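Local structure of putative TetR-family transcriptional regulator (Streptomyces coelicolor, 2HXO) at residues E19-A24 with A61-A66; A24-L29 with H105-T110; A90-A95 with L224-I229; L96-A101 with H155-A160; R134-M139 with T148-L153. The protein probably binds cis-regulatory DNA through an N-terminal helix-turn-helix domain and regulates transcription as a dimeric member of the TetR family. All coordinates share one frame; numbering follows the deposited sequence.

The five contacts trace a path from the DNA-binding end of an all-helical chain to its dimer interface. Interactions 1 and 2, centres 10 Å apart, share helix 18-31, which they tie to helix 60-76 and to the start of helix 107-118; their segments alternate along the chain. Interaction 2 touches interaction 4 through L108 and A101. Interactions 3 and 4 share helix 87-104, interactions 4 and 5 share helix 146-166, and both 4 and 5 are nested inside the loop closed by interaction 3. The centres of interactions 3 and 5 are 8 Å apart, both about 30 Å from that of interaction 1. Shared helices thus join the probable DNA-binding domain to the C-terminal domain, whose three contacts reach the second subunit.

Interaction 1. Residues E19-A24 with A61-A66; sequences ERIVGA and AELLGA
First torsions decide which methyls of I21 and V22 face helix 60-76: I21 offers one, V22 both. In V22, CG1 stands anti to the backbone N (chi1 -180°), while CG2 lies beside that N; in I21 it is the short branch, CG2, that takes the anti position, and the longer CG1-CD1 arm leads away from A61-A66. L63 answers with CG anti to its own N (chi1 -174°), extending the side chain so that its CD1 methyl meets I21 CG2 at 4.0 Å. These two side chains cross at about a right angle, each offering a single methyl group. V22, next in sequence, meets A66, about one turn beyond L63: its CG1 rests on the carbonyl oxygen, A66 O, at 3.8 Å, and its CG2 faces A66 CB at 4.2 Å. The small alanine is consistent with the close approach of the chains here, V22 CA and A66 CA being 6.6 Å apart. The two segments bury 151 Å², both sides summed; I21 is the buried member, whereas V22, L63 and A66 remain partly exposed. The contact pairs the first helix of the TetR-type DNA-binding domain with helix 60-76, which in this family follows the helix-turn-helix (predicted here at residues 38-57) and leads into the C-terminal domain. Helix 39-46 packs on both: L42 touches L63, and L46 touches I21, which also packs on L16 and I57. L63 reaches back to A25 as well, another residue of helix 18-31.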
# COMPACT_ATOMS: atom_id res chain seq x y z
N GLU A 19 -1.30 -16.19 -25.03
CA GLU A 19 -2.50 -16.13 -24.20
C GLU A 19 -2.69 -17.42 -23.41
O GLU A 19 -3.07 -17.38 -22.24
CB GLU A 19 -3.73 -15.89 -25.07
CG GLU A 19 -3.65 -14.68 -25.99
CD GLU A 19 -2.64 -14.86 -27.11
OE1 GLU A 19 -2.77 -15.83 -27.88
OE2 GLU A 19 -1.72 -14.01 -27.23
N ARG A 20 -2.42 -18.55 -24.05
CA ARG A 20 -2.58 -19.85 -23.40
C ARG A 20 -1.66 -19.96 -22.19
O ARG A 20 -2.11 -20.22 -21.07
CB ARG A 20 -2.26 -20.98 -24.37
CG ARG A 20 -3.25 -21.16 -25.51
CD ARG A 20 -2.94 -22.44 -26.28
NE ARG A 20 -3.04 -23.62 -25.42
CZ ARG A 20 -2.68 -24.85 -25.79
NH1 ARG A 20 -2.20 -25.06 -27.01
NH2 ARG A 20 -2.81 -25.86 -24.94
N ILE A 21 -0.37 -19.77 -22.43
CA ILE A 21 0.61 -19.85 -21.37
C ILE A 21 0.19 -18.94 -20.22
O ILE A 21 0.07 -19.38 -19.08
CB ILE A 21 2.00 -19.39 -21.86
CG1 ILE A 21 2.31 -20.04 -23.21
CG2 ILE A 21 3.05 -19.74 -20.82
CD1 ILE A 21 2.46 -21.53 -23.17
N VAL A 22 -0.04 -17.66 -20.53
CA VAL A 22 -0.43 -16.69 -19.51
C VAL A 22 -1.74 -17.07 -18.83
O VAL A 22 -1.84 -17.07 -17.60
CB VAL A 22 -0.55 -15.27 -20.11
CG1 VAL A 22 -0.95 -14.28 -19.04
CG2 VAL A 22 0.79 -14.87 -20.73
N GLY A 23 -2.76 -17.40 -19.63
CA GLY A 23 -4.04 -17.78 -19.06
C GLY A 23 -3.89 -18.91 -18.05
O GLY A 23 -4.52 -18.90 -16.99
N ALA A 24 -3.03 -19.88 -18.37
CA ALA A 24 -2.80 -21.02 -17.50
C ALA A 24 -2.19 -20.60 -16.16
O ALA A 24 -2.62 -21.06 -15.10
CB ALA A 24 -1.89 -22.03 -18.19
N ALA A 61 9.90 -15.58 -12.85
CA ALA A 61 9.79 -14.15 -12.62
C ALA A 61 9.13 -13.45 -13.81
O ALA A 61 8.26 -12.59 -13.63
CB ALA A 61 11.18 -13.55 -12.36
N GLU A 62 9.54 -13.82 -15.02
CA GLU A 62 9.00 -13.24 -16.24
C GLU A 62 7.55 -13.68 -16.48
O GLU A 62 6.74 -12.92 -17.03
CB GLU A 62 9.86 -13.65 -17.45
CG GLU A 62 11.28 -13.07 -17.51
CD GLU A 62 12.14 -13.37 -16.27
OE1 GLU A 62 12.16 -14.54 -15.80
OE2 GLU A 62 12.80 -12.42 -15.78
N LEU A 63 7.21 -14.90 -16.08
CA LEU A 63 5.85 -15.40 -16.26
C LEU A 63 4.90 -14.67 -15.30
O LEU A 63 3.77 -14.32 -15.67
CB LEU A 63 5.81 -16.90 -16.00
CG LEU A 63 4.50 -17.64 -16.27
CD1 LEU A 63 4.02 -17.36 -17.69
CD2 LEU A 63 4.71 -19.13 -16.05
N LEU A 64 5.34 -14.43 -14.08
CA LEU A 64 4.53 -13.71 -13.11
C LEU A 64 4.26 -12.30 -13.66
O LEU A 64 3.15 -11.79 -13.54
CB LEU A 64 5.26 -13.60 -11.76
CG LEU A 64 5.42 -14.87 -10.93
CD1 LEU A 64 6.23 -14.56 -9.68
CD2 LEU A 64 4.05 -15.43 -10.56
N GLY A 65 5.28 -11.70 -14.26
CA GLY A 65 5.13 -10.37 -14.82
C GLY A 65 4.12 -10.34 -15.97
O GLY A 65 3.31 -9.42 -16.07
N ALA A 66 4.18 -11.34 -16.83
CA ALA A 66 3.27 -11.41 -17.96
C ALA A 66 1.84 -11.63 -17.48
O ALA A 66 0.89 -11.15 -18.10
CB ALA A 66 3.69 -12.53 -18.90

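Interaction 2. Residues A24-L29 with H105-T110; sequences AAVELL and HPWLAT
L29 and W107 bring the two backbones nearest, 6.8 Å between CA atoms, at a point where H105 has just left the helical conformation and the chain is turning into helix 107-118. The L29 side chain lies across the indole at about a right angle. Its CB stands 3.5 Å from the centroid of the W107 five-membered ring and 10° off the ring normal, a well-centred CH-pi contact, while its CD1 reaches on over the six-membered ring to touch W107 CZ3 at 3.7 Å. L29 O comes to 3.3 Å from W107 CD1. On the opposite face of the indole, H105 CB lies 3.3 Å above the ring plane, offset toward the rim. W107 CG sits in the crowded position between backbone N and carbonyl carbon (chi1 54°), a torsion that lays the indole between L29 and H105. V26 contributes one methyl: CG1 meets H105 CE1 at 3.7 Å obliquely and approaches the edge of the indole at W107 CZ2. This is a junction between the two domains of a TetR-type regulator, with the first helix of the DNA-binding domain set against the C-terminal domain. D30, the residue after L29, adds to it: its OD2 accepts hydrogen bonds from both W107 NE1 and H105 ND1, which would restrain the rotation of both rings. A leucine in place of W107 has no indole N-H, so D30 would probably lose that hydrogen bond, and L29 CB the ring face it packs on. From helix 60-76, V71 packs on H105 and T68 on W107, bringing a third helix to the junction.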
# COMPACT_ATOMS: atom_id res chain seq x y z
N ALA A 24 -3.03 -19.88 -18.37
CA ALA A 24 -2.80 -21.02 -17.50
C ALA A 24 -2.19 -20.60 -16.16
O ALA A 24 -2.62 -21.06 -15.10
CB ALA A 24 -1.89 -22.03 -18.19
N ALA A 25 -1.18 -19.74 -16.21
CA ALA A 25 -0.52 -19.28 -14.99
C ALA A 25 -1.50 -18.50 -14.10
O ALA A 25 -1.48 -18.63 -12.88
CB ALA A 25 0.68 -18.41 -15.35
N VAL A 26 -2.36 -17.70 -14.73
CA VAL A 26 -3.35 -16.93 -13.99
C VAL A 26 -4.29 -17.88 -13.23
O VAL A 26 -4.52 -17.72 -12.02
CB VAL A 26 -4.19 -16.03 -14.93
CG1 VAL A 26 -5.31 -15.34 -14.15
CG2 VAL A 26 -3.29 -14.98 -15.58
N GLU A 27 -4.83 -18.87 -13.94
CA GLU A 27 -5.74 -19.85 -13.34
C GLU A 27 -5.06 -20.50 -12.14
O GLU A 27 -5.66 -20.65 -11.07
CB GLU A 27 -6.10 -20.94 -14.35
CG GLU A 27 -6.74 -20.42 -15.62
CD GLU A 27 -6.98 -21.51 -16.65
OE1 GLU A 27 -6.00 -22.19 -17.03
OE2 GLU A 27 -8.14 -21.68 -17.07
N LEU A 28 -3.80 -20.88 -12.32
CA LEU A 28 -3.04 -21.50 -11.25
C LEU A 28 -2.82 -20.51 -10.12
O LEU A 28 -2.97 -20.85 -8.95
CB LEU A 28 -1.69 -21.99 -11.78
CG LEU A 28 -1.74 -23.17 -12.77
CD1 LEU A 28 -0.34 -23.46 -13.31
CD2 LEU A 28 -2.32 -24.40 -12.08
N LEU A 29 -2.46 -19.27 -10.46
CA LEU A 29 -2.23 -18.26 -9.44
C LEU A 29 -3.49 -18.02 -8.62
O LEU A 29 -3.42 -17.76 -7.41
CB LEU A 29 -1.76 -16.95 -10.09
CG LEU A 29 -0.29 -16.90 -10.53
CD1 LEU A 29 -0.02 -15.61 -11.29
CD2 LEU A 29 0.62 -16.99 -9.31
N HIS A 105 -8.17 -11.20 -8.17
CA HIS A 105 -6.91 -11.95 -8.13
C HIS A 105 -6.06 -11.47 -6.95
O HIS A 105 -5.25 -10.56 -7.08
CB HIS A 105 -6.13 -11.74 -9.43
CG HIS A 105 -6.88 -12.13 -10.67
ND1 HIS A 105 -6.76 -13.21 -11.48
CD2 HIS A 105 -7.86 -11.34 -11.24
CE1 HIS A 105 -7.66 -13.05 -12.51
NE2 HIS A 105 -8.31 -11.92 -12.34
N PRO A 106 -6.23 -12.11 -5.78
CA PRO A 106 -5.50 -11.78 -4.55
C PRO A 106 -4.00 -11.66 -4.70
O PRO A 106 -3.36 -10.79 -4.11
CB PRO A 106 -5.90 -12.91 -3.61
CG PRO A 106 -7.30 -13.22 -4.05
CD PRO A 106 -7.17 -13.22 -5.56
N TRP A 107 -3.42 -12.56 -5.49
CA TRP A 107 -1.98 -12.56 -5.72
C TRP A 107 -1.49 -11.28 -6.43
O TRP A 107 -0.32 -10.91 -6.32
CB TRP A 107 -1.60 -13.78 -6.56
CG TRP A 107 -2.38 -13.89 -7.85
CD1 TRP A 107 -3.56 -14.55 -8.04
CD2 TRP A 107 -2.05 -13.29 -9.11
NE1 TRP A 107 -3.98 -14.41 -9.34
CE2 TRP A 107 -3.07 -13.64 -10.02
CE3 TRP A 107 -0.99 -12.50 -9.56
CZ2 TRP A 107 -3.07 -13.22 -11.36
CZ3 TRP A 107 -0.98 -12.08 -10.90
CH2 TRP A 107 -2.01 -12.45 -11.78
N LEU A 108 -2.39 -10.61 -7.15
CA LEU A 108 -2.02 -9.40 -7.89
C LEU A 108 -1.34 -8.30 -7.09
O LEU A 108 -0.36 -7.72 -7.54
CB LEU A 108 -3.25 -8.81 -8.60
CG LEU A 108 -2.93 -7.76 -9.67
CD1 LEU A 108 -2.14 -8.40 -10.80
CD2 LEU A 108 -4.21 -7.17 -10.22
N ALA A 109 -1.87 -8.01 -5.90
CA ALA A 109 -1.30 -6.95 -5.07
C ALA A 109 0.18 -7.16 -4.76
O ALA A 109 0.97 -6.22 -4.79
CB ALA A 109 -2.09 -6.84 -3.77
N THR A 110 0.55 -8.40 -4.46
CA THR A 110 1.93 -8.73 -4.14
C THR A 110 2.83 -8.58 -5.36
O THR A 110 3.95 -8.09 -5.26
CB THR A 110 2.05 -10.18 -3.61
OG1 THR A 110 1.28 -10.32 -2.41
CG2 THR A 110 3.51 -10.52 -3.30

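Interaction 3. Residues A90-A95 with L224-I229; sequences AVRAVA and LVLTGI
The guanidinium of R92 presents one face to L226, whose CD1 methyl sits 4.2 Å above the plane and offset toward the rim, with R92 NH2 the nearest atom at 4.3 Å from L226 CD1. Its NE is hydrogen-bonded to T223 OG1, on the same helix as L226 and one turn before T227, and NH1 makes a long, weak ion pair with D89. L226 otherwise packs on V91. The two side chains slide past each other in opposite directions, L226 CD2 lying 3.8 Å from V91 CG1 and 4.0 Å from V91 CB. V91 has CG1 anti to its backbone N (chi1 166°), and this branch touches both methyls of the leucine. L153 of helix 146-166 and M139, a selenomethionine, also touch L226, and the Q135 side chain packs on V91. On another side of helix 214-230, V225 packs against V225 of the second subunit, and I229 against its L224. Such pairing is consistent with the helical-bundle dimer interface of TetR-family C-terminal domains, which helix 87-104 here backs from within its own subunit.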
# COMPACT_ATOMS: atom_id res chain seq x y z
N ALA A 90 -11.45 9.41 -15.79
CA ALA A 90 -10.56 8.46 -16.41
C ALA A 90 -9.61 7.89 -15.34
O ALA A 90 -9.37 6.68 -15.28
CB ALA A 90 -9.79 9.12 -17.53
N VAL A 91 -9.10 8.75 -14.46
CA VAL A 91 -8.22 8.26 -13.41
C VAL A 91 -8.99 7.30 -12.50
O VAL A 91 -8.45 6.27 -12.07
CB VAL A 91 -7.63 9.43 -12.58
CG1 VAL A 91 -7.00 8.90 -11.32
CG2 VAL A 91 -6.59 10.18 -13.42
N ARG A 92 -10.24 7.62 -12.21
CA ARG A 92 -11.06 6.73 -11.39
C ARG A 92 -11.27 5.38 -12.06
O ARG A 92 -11.26 4.35 -11.37
CB ARG A 92 -12.41 7.37 -11.10
CG ARG A 92 -12.34 8.49 -10.09
CD ARG A 92 -13.73 9.06 -9.83
NE ARG A 92 -13.62 10.31 -9.12
CZ ARG A 92 -13.69 11.51 -9.69
NH1 ARG A 92 -13.91 11.62 -11.00
NH2 ARG A 92 -13.49 12.59 -8.95
N ALA A 93 -11.46 5.38 -13.37
CA ALA A 93 -11.66 4.13 -14.11
C ALA A 93 -10.38 3.31 -14.01
O ALA A 93 -10.43 2.09 -13.84
CB ALA A 93 -12.00 4.40 -15.57
N VAL A 94 -9.23 3.97 -14.11
CA VAL A 94 -7.97 3.24 -14.00
C VAL A 94 -7.85 2.63 -12.61
O VAL A 94 -7.53 1.45 -12.48
CB VAL A 94 -6.76 4.14 -14.24
CG1 VAL A 94 -5.48 3.36 -13.91
CG2 VAL A 94 -6.73 4.60 -15.68
N ALA A 95 -8.13 3.42 -11.59
CA ALA A 95 -8.04 2.97 -10.20
C ALA A 95 -9.03 1.84 -9.87
O ALA A 95 -8.67 0.87 -9.19
CB ALA A 95 -8.25 4.16 -9.25
N LEU A 224 -10.00 12.72 -3.45
CA LEU A 224 -9.30 13.65 -2.55
C LEU A 224 -7.91 13.96 -3.13
O LEU A 224 -7.48 15.11 -3.16
CB LEU A 224 -9.15 12.98 -1.18
CG LEU A 224 -9.62 13.70 0.08
CD1 LEU A 224 -10.77 14.65 -0.21
CD2 LEU A 224 -10.00 12.64 1.10
N VAL A 225 -7.21 12.93 -3.60
CA VAL A 225 -5.89 13.15 -4.19
C VAL A 225 -6.04 13.98 -5.47
O VAL A 225 -5.27 14.92 -5.69
CB VAL A 225 -5.17 11.81 -4.53
CG1 VAL A 225 -3.79 12.10 -5.11
CG2 VAL A 225 -5.04 10.96 -3.27
N LEU A 226 -7.01 13.63 -6.31
CA LEU A 226 -7.26 14.35 -7.56
C LEU A 226 -7.56 15.83 -7.30
O LEU A 226 -7.15 16.68 -8.06
CB LEU A 226 -8.40 13.70 -8.35
CG LEU A 226 -8.07 12.34 -8.96
CD1 LEU A 226 -9.35 11.63 -9.40
CD2 LEU A 226 -7.09 12.52 -10.13
N THR A 227 -8.27 16.13 -6.22
CA THR A 227 -8.57 17.52 -5.88
C THR A 227 -7.28 18.27 -5.54
O THR A 227 -7.11 19.44 -5.90
CB THR A 227 -9.53 17.59 -4.69
OG1 THR A 227 -10.78 16.99 -5.07
CG2 THR A 227 -9.78 19.04 -4.27
N GLY A 228 -6.37 17.58 -4.84
CA GLY A 228 -5.10 18.20 -4.50
C GLY A 228 -4.30 18.42 -5.78
O GLY A 228 -3.67 19.45 -5.96
N ILE A 229 -4.36 17.44 -6.68
CA ILE A 229 -3.62 17.54 -7.92
C ILE A 229 -4.17 18.66 -8.79
O ILE A 229 -3.39 19.40 -9.41
CB ILE A 229 -3.66 16.19 -8.69
CG1 ILE A 229 -2.81 15.16 -7.94
CG2 ILE A 229 -3.15 16.37 -10.10
CD1 ILE A 229 -2.88 13.74 -8.46

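Interaction 4. Residues L96-A101 with H155-A160; sequences LGLWDA and HYILGA
I157 is the first residue along H155-A160 to touch the other helix, meeting L98. Its CG2 branch, anti to the backbone N, comes to 3.7 Å from L98 CD1 and 4.1 Å from L98 CB, the two side chains crossing at about a right angle. The other branch runs on to CD1, which touches A95 one turn back on helix 87-104. A160 comes next after one helical turn and is met by the indole of W99. There W99 CZ3 lies 3.7 Å from A160 O, an oblique approach to the ring, and 4.5 Å from A160 CB, a looser apolar contact. The indole reaches this place because W99 CG stands anti to its own N (chi1 168°), which carries the bulky six-membered ring across to the second helix. At the indole's edge, in its plane, lies D100 OD1. W99 also stacks on F218, which A160 touches too, while D100 OD2 forms a salt bridge with R215. All four contact residues are buried, close to the centre of the chain. Several helices pack on helix 87-104: helix 214-230 beside W99, helix 60-76 through V72 on L98, and helix 107-118 through L108 on A101. Helix 146-166 turns another side toward the second subunit, where H155 and Y156 pack on A160 and A152 of that chain.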
# COMPACT_ATOMS: atom_id res chain seq x y z
N LEU A 96 -10.27 1.96 -10.34
CA LEU A 96 -11.26 0.90 -10.09
C LEU A 96 -10.87 -0.37 -10.82
O LEU A 96 -11.07 -1.47 -10.31
CB LEU A 96 -12.65 1.34 -10.54
CG LEU A 96 -13.28 2.41 -9.65
CD1 LEU A 96 -14.64 2.80 -10.21
CD2 LEU A 96 -13.39 1.88 -8.22
N GLY A 97 -10.31 -0.22 -12.02
CA GLY A 97 -9.86 -1.38 -12.77
C GLY A 97 -8.83 -2.10 -11.91
O GLY A 97 -8.88 -3.31 -11.76
N LEU A 98 -7.89 -1.35 -11.32
CA LEU A 98 -6.88 -1.97 -10.48
C LEU A 98 -7.49 -2.55 -9.20
O LEU A 98 -7.17 -3.66 -8.80
CB LEU A 98 -5.78 -0.95 -10.12
CG LEU A 98 -4.85 -0.58 -11.29
CD1 LEU A 98 -3.86 0.48 -10.84
CD2 LEU A 98 -4.12 -1.84 -11.78
N TRP A 99 -8.39 -1.79 -8.57
CA TRP A 99 -9.04 -2.25 -7.35
C TRP A 99 -9.81 -3.55 -7.58
O TRP A 99 -9.67 -4.51 -6.82
CB TRP A 99 -10.00 -1.17 -6.84
CG TRP A 99 -10.94 -1.65 -5.76
CD1 TRP A 99 -12.12 -2.33 -5.92
CD2 TRP A 99 -10.80 -1.44 -4.34
NE1 TRP A 99 -12.72 -2.55 -4.70
CE2 TRP A 99 -11.93 -2.01 -3.72
CE3 TRP A 99 -9.83 -0.82 -3.55
CZ2 TRP A 99 -12.12 -1.98 -2.33
CZ3 TRP A 99 -10.01 -0.79 -2.17
CH2 TRP A 99 -11.15 -1.36 -1.58
N ASP A 100 -10.63 -3.59 -8.63
CA ASP A 100 -11.41 -4.78 -8.94
C ASP A 100 -10.51 -5.96 -9.33
O ASP A 100 -10.80 -7.11 -8.99
CB ASP A 100 -12.42 -4.50 -10.06
CG ASP A 100 -13.53 -3.55 -9.62
OD1 ASP A 100 -13.78 -3.45 -8.39
OD2 ASP A 100 -14.15 -2.91 -10.49
N ALA A 101 -9.43 -5.67 -10.05
CA ALA A 101 -8.52 -6.73 -10.46
C ALA A 101 -7.84 -7.38 -9.24
O ALA A 101 -7.75 -8.60 -9.16
CB ALA A 101 -7.47 -6.19 -11.44
N HIS A 155 0.77 5.42 -5.61
CA HIS A 155 0.99 4.99 -4.23
C HIS A 155 -0.32 4.90 -3.48
O HIS A 155 -0.51 4.02 -2.64
CB HIS A 155 1.92 5.97 -3.48
CG HIS A 155 3.37 5.84 -3.84
ND1 HIS A 155 4.35 6.77 -3.88
CD2 HIS A 155 3.96 4.63 -4.13
CE1 HIS A 155 5.51 6.11 -4.20
NE2 HIS A 155 5.25 4.82 -4.35
N TYR A 156 -1.23 5.83 -3.75
CA TYR A 156 -2.52 5.78 -3.08
C TYR A 156 -3.26 4.51 -3.49
O TYR A 156 -3.79 3.78 -2.66
CB TYR A 156 -3.39 6.98 -3.42
CG TYR A 156 -4.77 6.78 -2.88
CD1 TYR A 156 -5.05 7.02 -1.53
CD2 TYR A 156 -5.78 6.22 -3.68
CE1 TYR A 156 -6.30 6.69 -0.99
CE2 TYR A 156 -7.02 5.89 -3.15
CZ TYR A 156 -7.27 6.13 -1.81
OH TYR A 156 -8.52 5.84 -1.30
N ILE A 157 -3.29 4.25 -4.79
CA ILE A 157 -3.97 3.07 -5.29
C ILE A 157 -3.43 1.77 -4.68
O ILE A 157 -4.20 0.91 -4.23
CB ILE A 157 -3.91 3.02 -6.82
CG1 ILE A 157 -4.75 4.17 -7.39
CG2 ILE A 157 -4.42 1.67 -7.33
CD1 ILE A 157 -4.54 4.47 -8.85
N LEU A 158 -2.10 1.62 -4.67
CA LEU A 158 -1.46 0.43 -4.10
C LEU A 158 -1.77 0.25 -2.62
O LEU A 158 -1.92 -0.86 -2.13
CB LEU A 158 0.06 0.53 -4.27
CG LEU A 158 0.71 -0.01 -5.54
CD1 LEU A 158 -0.06 0.42 -6.80
CD2 LEU A 158 2.12 0.50 -5.58
N GLY A 159 -1.86 1.37 -1.91
CA GLY A 159 -2.13 1.31 -0.49
C GLY A 159 -3.56 0.92 -0.14
O GLY A 159 -3.78 0.12 0.77
N ALA A 160 -4.53 1.49 -0.83
CA ALA A 160 -5.92 1.15 -0.55
C ALA A 160 -6.23 -0.23 -1.14
O ALA A 160 -6.78 -1.09 -0.45
CB ALA A 160 -6.86 2.21 -1.13

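Interaction 5. Residues R134-M139 with T148-L153; sequences RQVQAM and TASSAL
V136 carries this contact, meeting A149, S150 and L153 across the interface. From CB, which points at helix 146-166, its side chain forks. The CG1 branch stands anti to the backbone N (chi1 163°) and ends against A149 CB at 3.9 Å. The CG2 branch, beside the backbone N, is the busier: it lies 3.8 Å from S150 OG and also touches L153 CD1 and A149 CB. A149 CB is therefore touched by both methyls of the valine, and the valine fits over the small residue with S150 and L153 alongside. CG2 is a methyl, so its approach to S150 OG is van der Waals contact; the polar partner of that buried hydroxyl is W146 O, one turn earlier on its own helix. L153 also packs on I222 and I229 of helix 214-230, linking V136 to the core behind it. The axes of the two short helical segments approach to 9.8 Å, with an angle of 128° between their N-to-C directions, so the second helix turns back across the first at a wide angle. Nearby, T148 O is hydrogen-bonded to Q217 of the second subunit, and S150 packs on its F201. Two successive helices that fold back on each other through a short connection, the second also facing the partner subunit, are in keeping with the all-helical C-terminal domain of TetR regulators.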
# COMPACT_ATOMS: atom_id res chain seq x y z
N ARG A 134 -1.21 10.89 -18.63
CA ARG A 134 -1.94 11.62 -19.66
C ARG A 134 -3.09 12.43 -19.06
O ARG A 134 -3.39 13.52 -19.54
CB ARG A 134 -2.50 10.66 -20.72
CG ARG A 134 -1.43 10.01 -21.60
CD ARG A 134 -2.05 9.17 -22.70
NE ARG A 134 -1.05 8.37 -23.41
CZ ARG A 134 -1.32 7.60 -24.45
NH1 ARG A 134 -2.57 7.54 -24.93
NH2 ARG A 134 -0.36 6.88 -25.02
N GLN A 135 -3.72 11.88 -18.03
CA GLN A 135 -4.82 12.57 -17.37
C GLN A 135 -4.30 13.74 -16.54
O GLN A 135 -4.93 14.78 -16.47
CB GLN A 135 -5.62 11.57 -16.52
CG GLN A 135 -6.17 10.38 -17.34
CD GLN A 135 -6.88 10.81 -18.64
OE1 GLN A 135 -7.59 11.81 -18.68
NE2 GLN A 135 -6.68 10.05 -19.70
N VAL A 136 -3.14 13.56 -15.93
CA VAL A 136 -2.51 14.60 -15.13
C VAL A 136 -2.17 15.77 -16.05
O VAL A 136 -2.38 16.93 -15.70
CB VAL A 136 -1.22 14.06 -14.45
CG1 VAL A 136 -0.36 15.20 -13.97
CG2 VAL A 136 -1.61 13.17 -13.28
N GLN A 137 -1.64 15.47 -17.23
CA GLN A 137 -1.33 16.52 -18.19
C GLN A 137 -2.63 17.21 -18.63
O GLN A 137 -2.69 18.43 -18.72
CB GLN A 137 -0.63 15.95 -19.42
CG GLN A 137 0.62 15.16 -19.14
CD GLN A 137 1.30 14.69 -20.42
OE1 GLN A 137 0.74 13.93 -21.20
NE2 GLN A 137 2.52 15.17 -20.65
N ALA A 138 -3.67 16.43 -18.89
CA ALA A 138 -4.94 17.01 -19.33
C ALA A 138 -5.50 17.93 -18.23
O ALA A 138 -6.25 18.86 -18.52
CB ALA A 138 -5.94 15.90 -19.66
N MSE A 139 -5.12 17.67 -16.99
CA MSE A 139 -5.59 18.48 -15.87
C MSE A 139 -4.84 19.81 -15.74
O MSE A 139 -5.10 20.60 -14.84
CB MSE A 139 -5.48 17.68 -14.57
CG MSE A 139 -6.56 16.65 -14.41
SE MSE A 139 -6.27 15.38 -13.00
CE MSE A 139 -6.52 16.53 -11.50
N THR A 148 5.41 13.59 -9.91
CA THR A 148 4.96 13.65 -8.53
C THR A 148 3.47 13.31 -8.43
O THR A 148 3.07 12.44 -7.66
CB THR A 148 5.21 15.07 -7.94
OG1 THR A 148 6.60 15.39 -8.03
CG2 THR A 148 4.80 15.12 -6.48
N ALA A 149 2.66 14.00 -9.23
CA ALA A 149 1.23 13.77 -9.23
C ALA A 149 0.89 12.33 -9.60
O ALA A 149 0.08 11.68 -8.95
CB ALA A 149 0.56 14.73 -10.19
N SER A 150 1.54 11.82 -10.63
CA SER A 150 1.29 10.45 -11.08
C SER A 150 1.68 9.40 -10.05
O SER A 150 0.93 8.43 -9.85
CB SER A 150 2.04 10.18 -12.38
OG SER A 150 1.53 11.00 -13.41
N SER A 151 2.84 9.59 -9.42
CA SER A 151 3.34 8.67 -8.40
C SER A 151 2.45 8.67 -7.19
O SER A 151 2.26 7.62 -6.56
CB SER A 151 4.76 9.04 -7.97
OG SER A 151 5.69 8.79 -9.01
N ALA A 152 1.91 9.84 -6.83
CA ALA A 152 1.03 9.93 -5.68
C ALA A 152 -0.23 9.11 -5.93
O ALA A 152 -0.66 8.35 -5.06
CB ALA A 152 0.66 11.39 -5.39
N LEU A 153 -0.83 9.27 -7.11
CA LEU A 153 -2.03 8.50 -7.44
C LEU A 153 -1.70 7.01 -7.30
O LEU A 153 -2.41 6.25 -6.63
CB LEU A 153 -2.50 8.82 -8.86
CG LEU A 153 -3.16 10.19 -8.95
CD1 LEU A 153 -3.22 10.67 -10.39
CD2 LEU A 153 -4.53 10.12 -8.29